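Local coordinates for flagellar biosynthetic protein FlhB (PDB 3B1S) that is probably required, as part of the flagellar type III export apparatus, for building the rod of the basal body, this piece being its C-terminal domain, at residues D[63-66]-D[67-70]. Numbering follows the deposited sequence.
Sequences ISPK and FYKA
Tyr68 N donates to Pro65 O over 2.8 Å in a nearly straight bond (164° at the hydrogen), approaching from above the carbonyl plane. A weak second bond, Phe67 N to Ser64 O at 3.1 Å, tightens the same turn, in which the loop after helix 47-53 winds into helix 68-84. Proline suits this place: its ring restricts phi, and its lack of an N-H costs little where a helix begins, while its carbonyl still accepts. The Pro65 ring lies alongside the Tyr68 side chain, CB 3.6 Å from Tyr68 CE1. With CG anti to its own carbonyl carbon, chi1 -61° sets the Tyr68 ring back over the turn, and its hydroxyl end reaches Pro65 CG and CD. Ile63 meets the edge of that ring, CD1 lying 3.6 Å from Tyr68 CD2, and the same methyl is 3.8 Å from Phe67 CB. Apolar Ile63 suits its buried place and also packs on Pro18, while Phe67 leans on Leu53 and Ala56. Lys66 and Lys69, long and charged, suit the exposed side; Lys66 NZ and Lys69 NZ lie 4.9 Å apart. Backbone hydrogen bonds and apolar contacts thus hold this first turn, the two lysines probably adding mild repulsion at the surface.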
ATOM      1  N   ILE D  63      -0.768  -1.660 -10.612  1.00 93.88           N
ATOM      2  CA  ILE D  63      -1.887  -2.555 -10.433  1.00 94.25           C
ATOM      3  C   ILE D  63      -2.328  -3.058 -11.796  1.00 94.88           C
ATOM      4  O   ILE D  63      -1.999  -2.472 -12.830  1.00 94.09           O
ATOM      5  CB  ILE D  63      -3.045  -1.872  -9.669  1.00 94.17           C
ATOM      6  CG1 ILE D  63      -3.578  -0.661 -10.436  1.00 94.38           C
ATOM      7  CG2 ILE D  63      -2.554  -1.392  -8.330  1.00 94.06           C
ATOM      8  CD1 ILE D  63      -4.926  -0.149  -9.979  1.00 94.75           C
ATOM      9  N   SER D  64      -3.041  -4.163 -11.740  1.00 96.49           N
ATOM     10  CA  SER D  64      -3.675  -4.744 -12.911  1.00 97.96           C
ATOM     11  C   SER D  64      -4.664  -3.750 -13.468  1.00 98.62           C
ATOM     12  O   SER D  64      -5.319  -3.038 -12.694  1.00 98.76           O
ATOM     13  CB  SER D  64      -4.445  -6.016 -12.536  1.00 98.13           C
ATOM     14  OG  SER D  64      -3.594  -7.023 -12.084  1.00 99.93           O
ATOM     15  N   PRO D  65      -4.765  -3.659 -14.854  1.00 98.79           N
ATOM     16  CA  PRO D  65      -5.930  -3.041 -15.478  1.00 98.84           C
ATOM     17  C   PRO D  65      -7.269  -3.451 -14.827  1.00 98.93           C
ATOM     18  O   PRO D  65      -8.116  -2.589 -14.566  1.00 98.80           O
ATOM     19  CB  PRO D  65      -5.797  -3.486 -16.931  1.00 99.11           C
ATOM     20  CG  PRO D  65      -4.295  -3.419 -17.149  1.00 98.83           C
ATOM     21  CD  PRO D  65      -3.689  -3.896 -15.839  1.00 98.72           C
ATOM     22  N   LYS D  66      -7.386  -4.680 -14.372  1.00 98.94           N
ATOM     23  CA  LYS D  66      -8.637  -5.077 -13.793  1.00 99.03           C
ATOM     24  C   LYS D  66      -9.027  -4.212 -12.641  1.00 99.35           C
ATOM     25  O   LYS D  66     -10.139  -3.735 -12.587  1.00 99.72           O
ATOM     26  CB  LYS D  66      -8.477  -6.457 -13.199  1.00 99.18           C
ATOM     27  CG  LYS D  66      -9.231  -6.594 -11.907  1.00 99.56           C
ATOM     28  CD  LYS D  66      -9.804  -7.983 -11.711  1.00 99.80           C
ATOM     29  CE  LYS D  66     -11.127  -7.920 -10.954  1.00100.70           C
ATOM     30  NZ  LYS D  66     -11.791  -9.236 -10.762  1.00100.20           N
ATOM     31  N   PHE D  67      -8.101  -3.903 -11.769  1.00 99.60           N
ATOM     32  CA  PHE D  67      -8.448  -3.122 -10.602  1.00 99.50           C
ATOM     33  C   PHE D  67      -8.815  -1.699 -10.906  1.00 99.08           C
ATOM     34  O   PHE D  67      -9.186  -0.978 -10.017  1.00 99.60           O
ATOM     35  CB  PHE D  67      -7.316  -3.112  -9.605  1.00 99.70           C
ATOM     36  CG  PHE D  67      -7.187  -4.370  -8.847  1.00101.12           C
ATOM     37  CD1 PHE D  67      -8.173  -4.765  -7.990  1.00102.33           C
ATOM     38  CD2 PHE D  67      -6.074  -5.155  -8.981  1.00102.11           C
ATOM     39  CE1 PHE D  67      -8.053  -5.909  -7.293  1.00102.97           C
ATOM     40  CE2 PHE D  67      -5.955  -6.304  -8.284  1.00102.30           C
ATOM     41  CZ  PHE D  67      -6.940  -6.682  -7.441  1.00103.34           C
ATOM     42  N   TYR D  68      -8.631  -1.239 -12.123  1.00 98.18           N
ATOM     43  CA  TYR D  68      -8.777   0.193 -12.346  1.00 97.27           C
ATOM     44  C   TYR D  68     -10.149   0.650 -11.877  1.00 96.44           C
ATOM     45  O   TYR D  68     -10.306   1.793 -11.454  1.00 96.35           O
ATOM     46  CB  TYR D  68      -8.526   0.592 -13.786  1.00 97.39           C
ATOM     47  CG  TYR D  68      -7.137   0.285 -14.289  1.00 98.15           C
ATOM     48  CD1 TYR D  68      -6.872   0.269 -15.659  1.00 99.58           C
ATOM     49  CD2 TYR D  68      -6.093  -0.011 -13.417  1.00 98.45           C
ATOM     50  CE1 TYR D  68      -5.591  -0.015 -16.164  1.00100.10           C
ATOM     51  CE2 TYR D  68      -4.809  -0.302 -13.913  1.00100.25           C
ATOM     52  CZ  TYR D  68      -4.574  -0.304 -15.292  1.00100.15           C
ATOM     53  OH  TYR D  68      -3.336  -0.589 -15.803  1.00100.54           O
ATOM     54  N   LYS D  69     -11.088  -0.274 -11.838  1.00 95.19           N
ATOM     55  CA  LYS D  69     -12.439   0.032 -11.420  1.00 94.30           C
ATOM     56  C   LYS D  69     -12.669   0.511  -9.996  1.00 92.88           C
ATOM     57  O   LYS D  69     -13.344   1.493  -9.778  1.00 92.46           O
ATOM     58  CB  LYS D  69     -13.265  -1.237 -11.565  1.00 95.11           C
ATOM     59  CG  LYS D  69     -12.885  -2.327 -10.571  1.00 95.97           C
ATOM     60  CD  LYS D  69     -13.958  -3.403 -10.467  1.00 97.93           C
ATOM     61  CE  LYS D  69     -13.689  -4.593 -11.373  1.00 97.27           C
ATOM     62  NZ  LYS D  69     -14.872  -5.480 -11.485  1.00 96.50           N
ATOM     63  N   ALA D  70     -12.095  -0.167  -9.025  1.00 91.30           N
ATOM     64  CA  ALA D  70     -12.370   0.159  -7.623  1.00 89.57           C
ATOM     65  C   ALA D  70     -11.366   1.135  -7.026  1.00 87.90           C
ATOM     66  O   ALA D  70     -11.685   1.843  -6.059  1.00 88.02           O
ATOM     67  CB  ALA D  70     -12.483  -1.126  -6.769  1.00 89.87           C
TER